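Local structure of SusD superfamily protein (Bacteroides thetaiotaomicron VPI-5482, 3HDX) at residues 252-264 and 353-365. The protein probably binds polysaccharide at the outer membrane as a SusD homolog, in support of carbohydrate uptake and metabolism. Numbering follows the deposited sequence. Where two conformers were deposited one is given.
Sequences SVKGSRILGFNFA and VFGSSIVFTRLED. With EDO (1,2-ethanediol), chain I.
With chi1 of -64°, S357 OG stands beside its own backbone N and meets N262, whose chi1 of -48° likewise turns CG back beside its backbone N. S357 OG donates to N262 OD1 at 2.7 Å, tilted 27° from the amide carbonyl plane. The same hydroxyl lies over the centre of one face of the R257 guanidinium, and K254 CA sits near the rim of the opposite face. R257 NH1 bonds to L246 O and NH2 to S249 O. One water accepts from F263 N and donates to G355 O and to S357 OG, extending the link past the strand ends. Strands 259-261 and 358-361 form a two-stranded antiparallel sheet within the largely helical SusD-like fold. F261 and I358 make a hydrogen-bonded pair, with I358 N to F261 O at 2.8 Å. At the other end of the pairing I258 and L259 both face T361, a classic beta bulge. T361 N donates to L259 O at 3.2 Å. L259 CB packs on T361 CG2, where both side chains touch S201 of helix 196-209. At the start of helix 363-376, I258 CD1 lies 3.5 Å from L363 N. A second water accepts from L363 N and lies within hydrogen-bonding distance of S256 O.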
# COMPACT_ATOMS: atom_id res chain seq x y z
N SER A 252 -18.90 -4.58 6.15
CA SER A 252 -19.43 -3.62 7.11
C SER A 252 -18.32 -2.68 7.61
O SER A 252 -18.60 -1.53 7.86
CB SER A 252 -20.10 -4.30 8.33
OG SER A 252 -19.22 -5.20 8.96
N VAL A 253 -17.09 -3.19 7.71
CA VAL A 253 -15.92 -2.43 8.14
C VAL A 253 -15.16 -1.74 7.01
O VAL A 253 -14.03 -1.29 7.22
CB VAL A 253 -14.94 -3.32 9.00
CG1 VAL A 253 -15.66 -3.82 10.26
CG2 VAL A 253 -14.33 -4.49 8.14
N LYS A 254 -15.76 -1.65 5.81
CA LYS A 254 -15.08 -1.06 4.63
C LYS A 254 -14.48 0.34 4.84
O LYS A 254 -13.45 0.65 4.26
CB LYS A 254 -15.97 -1.07 3.38
CG LYS A 254 -17.23 -0.23 3.43
CD LYS A 254 -18.05 -0.48 2.18
CE LYS A 254 -19.17 0.53 1.97
NZ LYS A 254 -20.15 0.56 3.10
N GLY A 255 -15.11 1.17 5.67
CA GLY A 255 -14.58 2.49 5.96
C GLY A 255 -13.20 2.48 6.61
O GLY A 255 -12.47 3.48 6.59
N SER A 256 -12.84 1.34 7.20
CA SER A 256 -11.55 1.16 7.81
C SER A 256 -10.40 0.98 6.81
O SER A 256 -9.22 1.04 7.21
CB SER A 256 -11.60 0.05 8.85
OG SER A 256 -12.49 0.41 9.92
N ARG A 257 -10.74 0.80 5.53
CA ARG A 257 -9.72 0.85 4.45
C ARG A 257 -9.50 2.34 4.17
O ARG A 257 -10.25 2.96 3.41
CB ARG A 257 -10.15 0.10 3.22
CG ARG A 257 -10.42 -1.36 3.42
CD ARG A 257 -10.56 -2.08 2.09
NE ARG A 257 -11.73 -1.63 1.34
CZ ARG A 257 -12.95 -2.19 1.32
NH1 ARG A 257 -13.27 -3.25 2.08
NH2 ARG A 257 -13.89 -1.67 0.54
N ILE A 258 -8.53 2.94 4.86
CA ILE A 258 -8.25 4.38 4.72
C ILE A 258 -7.86 4.71 3.27
O ILE A 258 -8.28 5.74 2.74
CB ILE A 258 -7.21 4.85 5.74
CG1 ILE A 258 -7.77 4.71 7.15
CG2 ILE A 258 -6.76 6.35 5.46
CD1 ILE A 258 -6.75 5.02 8.23
N LEU A 259 -7.06 3.82 2.67
CA LEU A 259 -6.71 3.89 1.24
C LEU A 259 -6.61 2.47 0.72
O LEU A 259 -5.83 1.65 1.25
CB LEU A 259 -5.39 4.67 1.03
CG LEU A 259 -5.08 5.16 -0.40
CD1 LEU A 259 -3.94 6.19 -0.31
CD2 LEU A 259 -4.72 4.09 -1.38
N GLY A 260 -7.40 2.17 -0.30
CA GLY A 260 -7.34 0.85 -0.91
C GLY A 260 -8.00 0.85 -2.27
O GLY A 260 -8.48 1.89 -2.71
N PHE A 261 -7.97 -0.32 -2.92
CA PHE A 261 -8.51 -0.50 -4.28
C PHE A 261 -9.28 -1.80 -4.31
O PHE A 261 -8.80 -2.85 -3.85
CB PHE A 261 -7.39 -0.52 -5.33
CG PHE A 261 -6.59 0.74 -5.31
CD1 PHE A 261 -7.02 1.85 -6.02
CD2 PHE A 261 -5.47 0.84 -4.50
CE1 PHE A 261 -6.32 3.09 -5.90
CE2 PHE A 261 -4.77 2.06 -4.40
CZ PHE A 261 -5.20 3.17 -5.11
N ASN A 262 -10.50 -1.70 -4.83
CA ASN A 262 -11.44 -2.82 -4.80
C ASN A 262 -11.66 -3.43 -6.17
O ASN A 262 -11.54 -2.75 -7.20
CB ASN A 262 -12.79 -2.32 -4.28
CG ASN A 262 -12.66 -1.50 -3.01
OD1 ASN A 262 -11.88 -1.86 -2.12
ND2 ASN A 262 -13.33 -0.36 -2.97
N PHE A 263 -12.12 -4.68 -6.18
CA PHE A 263 -12.35 -5.39 -7.45
C PHE A 263 -13.85 -5.67 -7.67
O PHE A 263 -14.54 -6.04 -6.71
CB PHE A 263 -11.53 -6.66 -7.42
CG PHE A 263 -10.04 -6.38 -7.42
CD1 PHE A 263 -9.38 -5.96 -6.24
CD2 PHE A 263 -9.29 -6.52 -8.61
CE1 PHE A 263 -8.02 -5.69 -6.23
CE2 PHE A 263 -7.90 -6.26 -8.61
CZ PHE A 263 -7.27 -5.86 -7.43
N ALA A 264 -14.33 -5.45 -8.92
CA ALA A 264 -15.75 -5.67 -9.33
C ALA A 264 -15.87 -6.78 -10.39
O ALA A 264 -15.36 -6.64 -11.51
CB ALA A 264 -16.38 -4.36 -9.87
N VAL A 353 -11.04 -17.74 -8.25
CA VAL A 353 -11.36 -16.32 -8.54
C VAL A 353 -11.49 -15.65 -7.17
O VAL A 353 -12.21 -16.13 -6.28
CB VAL A 353 -12.65 -16.17 -9.39
CG1 VAL A 353 -13.01 -14.70 -9.61
CG2 VAL A 353 -12.45 -16.86 -10.75
N PHE A 354 -10.77 -14.54 -7.01
CA PHE A 354 -10.70 -13.85 -5.75
C PHE A 354 -11.22 -12.42 -5.85
O PHE A 354 -11.17 -11.83 -6.92
CB PHE A 354 -9.24 -13.83 -5.29
CG PHE A 354 -8.64 -15.19 -5.26
CD1 PHE A 354 -9.11 -16.12 -4.33
CD2 PHE A 354 -7.65 -15.58 -6.19
CE1 PHE A 354 -8.60 -17.43 -4.32
CE2 PHE A 354 -7.13 -16.87 -6.17
CZ PHE A 354 -7.60 -17.81 -5.24
N GLY A 355 -11.72 -11.90 -4.74
CA GLY A 355 -12.30 -10.56 -4.66
C GLY A 355 -11.64 -9.61 -3.68
O GLY A 355 -12.19 -8.56 -3.40
N SER A 356 -10.48 -9.98 -3.14
CA SER A 356 -9.83 -9.17 -2.12
C SER A 356 -9.38 -7.80 -2.60
O SER A 356 -8.79 -7.67 -3.68
CB SER A 356 -8.60 -9.89 -1.57
OG SER A 356 -7.78 -10.38 -2.60
N SER A 357 -9.65 -6.81 -1.76
CA SER A 357 -9.18 -5.45 -2.00
C SER A 357 -7.72 -5.35 -1.61
O SER A 357 -7.24 -6.03 -0.69
CB SER A 357 -9.92 -4.44 -1.12
OG SER A 357 -11.30 -4.34 -1.38
N ILE A 358 -7.02 -4.47 -2.33
CA ILE A 358 -5.73 -3.98 -1.88
C ILE A 358 -6.01 -2.98 -0.74
O ILE A 358 -6.87 -2.08 -0.87
CB ILE A 358 -4.96 -3.28 -3.02
CG1 ILE A 358 -4.57 -4.27 -4.11
CG2 ILE A 358 -3.72 -2.52 -2.46
CD1 ILE A 358 -4.19 -3.59 -5.41
N VAL A 359 -5.33 -3.18 0.39
CA VAL A 359 -5.43 -2.26 1.53
C VAL A 359 -4.08 -1.61 1.70
O VAL A 359 -3.14 -2.21 2.25
CB VAL A 359 -5.90 -2.93 2.80
CG1 VAL A 359 -5.92 -1.91 3.96
CG2 VAL A 359 -7.29 -3.63 2.58
N PHE A 360 -3.95 -0.40 1.15
CA PHE A 360 -2.70 0.31 1.28
C PHE A 360 -2.44 0.69 2.72
O PHE A 360 -1.33 0.54 3.21
CB PHE A 360 -2.62 1.51 0.35
CG PHE A 360 -1.37 2.30 0.52
CD1 PHE A 360 -0.15 1.86 -0.01
CD2 PHE A 360 -1.37 3.47 1.26
CE1 PHE A 360 1.03 2.63 0.20
CE2 PHE A 360 -0.20 4.20 1.45
CZ PHE A 360 0.98 3.76 0.95
N THR A 361 -3.47 1.23 3.38
CA THR A 361 -3.37 1.62 4.77
C THR A 361 -4.70 1.55 5.49
O THR A 361 -5.78 1.52 4.91
CB THR A 361 -2.73 3.02 4.93
OG1 THR A 361 -2.40 3.27 6.30
CG2 THR A 361 -3.63 4.14 4.39
N ARG A 362 -4.56 1.53 6.80
CA ARG A 362 -5.61 1.41 7.77
C ARG A 362 -5.08 1.96 9.09
O ARG A 362 -3.87 2.21 9.23
CB ARG A 362 -6.09 -0.05 7.91
CG ARG A 362 -4.98 -1.07 8.23
CD ARG A 362 -5.55 -2.48 8.02
NE ARG A 362 -4.58 -3.56 8.25
CZ ARG A 362 -4.35 -4.15 9.42
NH1 ARG A 362 -4.93 -3.73 10.53
NH2 ARG A 362 -3.50 -5.15 9.49
N LEU A 363 -5.96 2.10 10.08
CA LEU A 363 -5.56 2.76 11.34
C LEU A 363 -4.37 2.13 12.04
O LEU A 363 -3.53 2.84 12.60
CB LEU A 363 -6.72 2.95 12.33
CG LEU A 363 -7.55 4.22 12.08
CD1 LEU A 363 -8.80 4.24 12.95
CD2 LEU A 363 -6.74 5.49 12.27
N GLU A 364 -4.25 0.81 11.97
CA GLU A 364 -3.13 0.14 12.66
C GLU A 364 -1.78 0.55 12.05
O GLU A 364 -0.77 0.72 12.76
CB GLU A 364 -3.28 -1.39 12.67
CG GLU A 364 -4.46 -1.93 13.51
CD GLU A 364 -5.83 -1.83 12.88
OE1 GLU A 364 -5.96 -1.32 11.73
OE2 GLU A 364 -6.78 -2.30 13.53
N ASP A 365 -1.75 0.64 10.72
CA ASP A 365 -0.55 1.10 10.00
C ASP A 365 -0.15 2.51 10.46
O ASP A 365 0.98 2.74 10.87
CB ASP A 365 -0.74 1.06 8.49
CG ASP A 365 0.37 1.79 7.74
OD1 ASP A 365 1.56 1.57 8.07
OD2 ASP A 365 0.04 2.59 6.82
C1 EDO I . -10.17 4.44 -1.13
O1 EDO I . -8.79 4.56 -1.18
C2 EDO I . -10.65 4.23 0.26
O2 EDO I . -10.36 2.88 0.65
O HOH W 1 -8.76 2.05 9.67
O HOH W 2 -12.23 -5.80 -3.54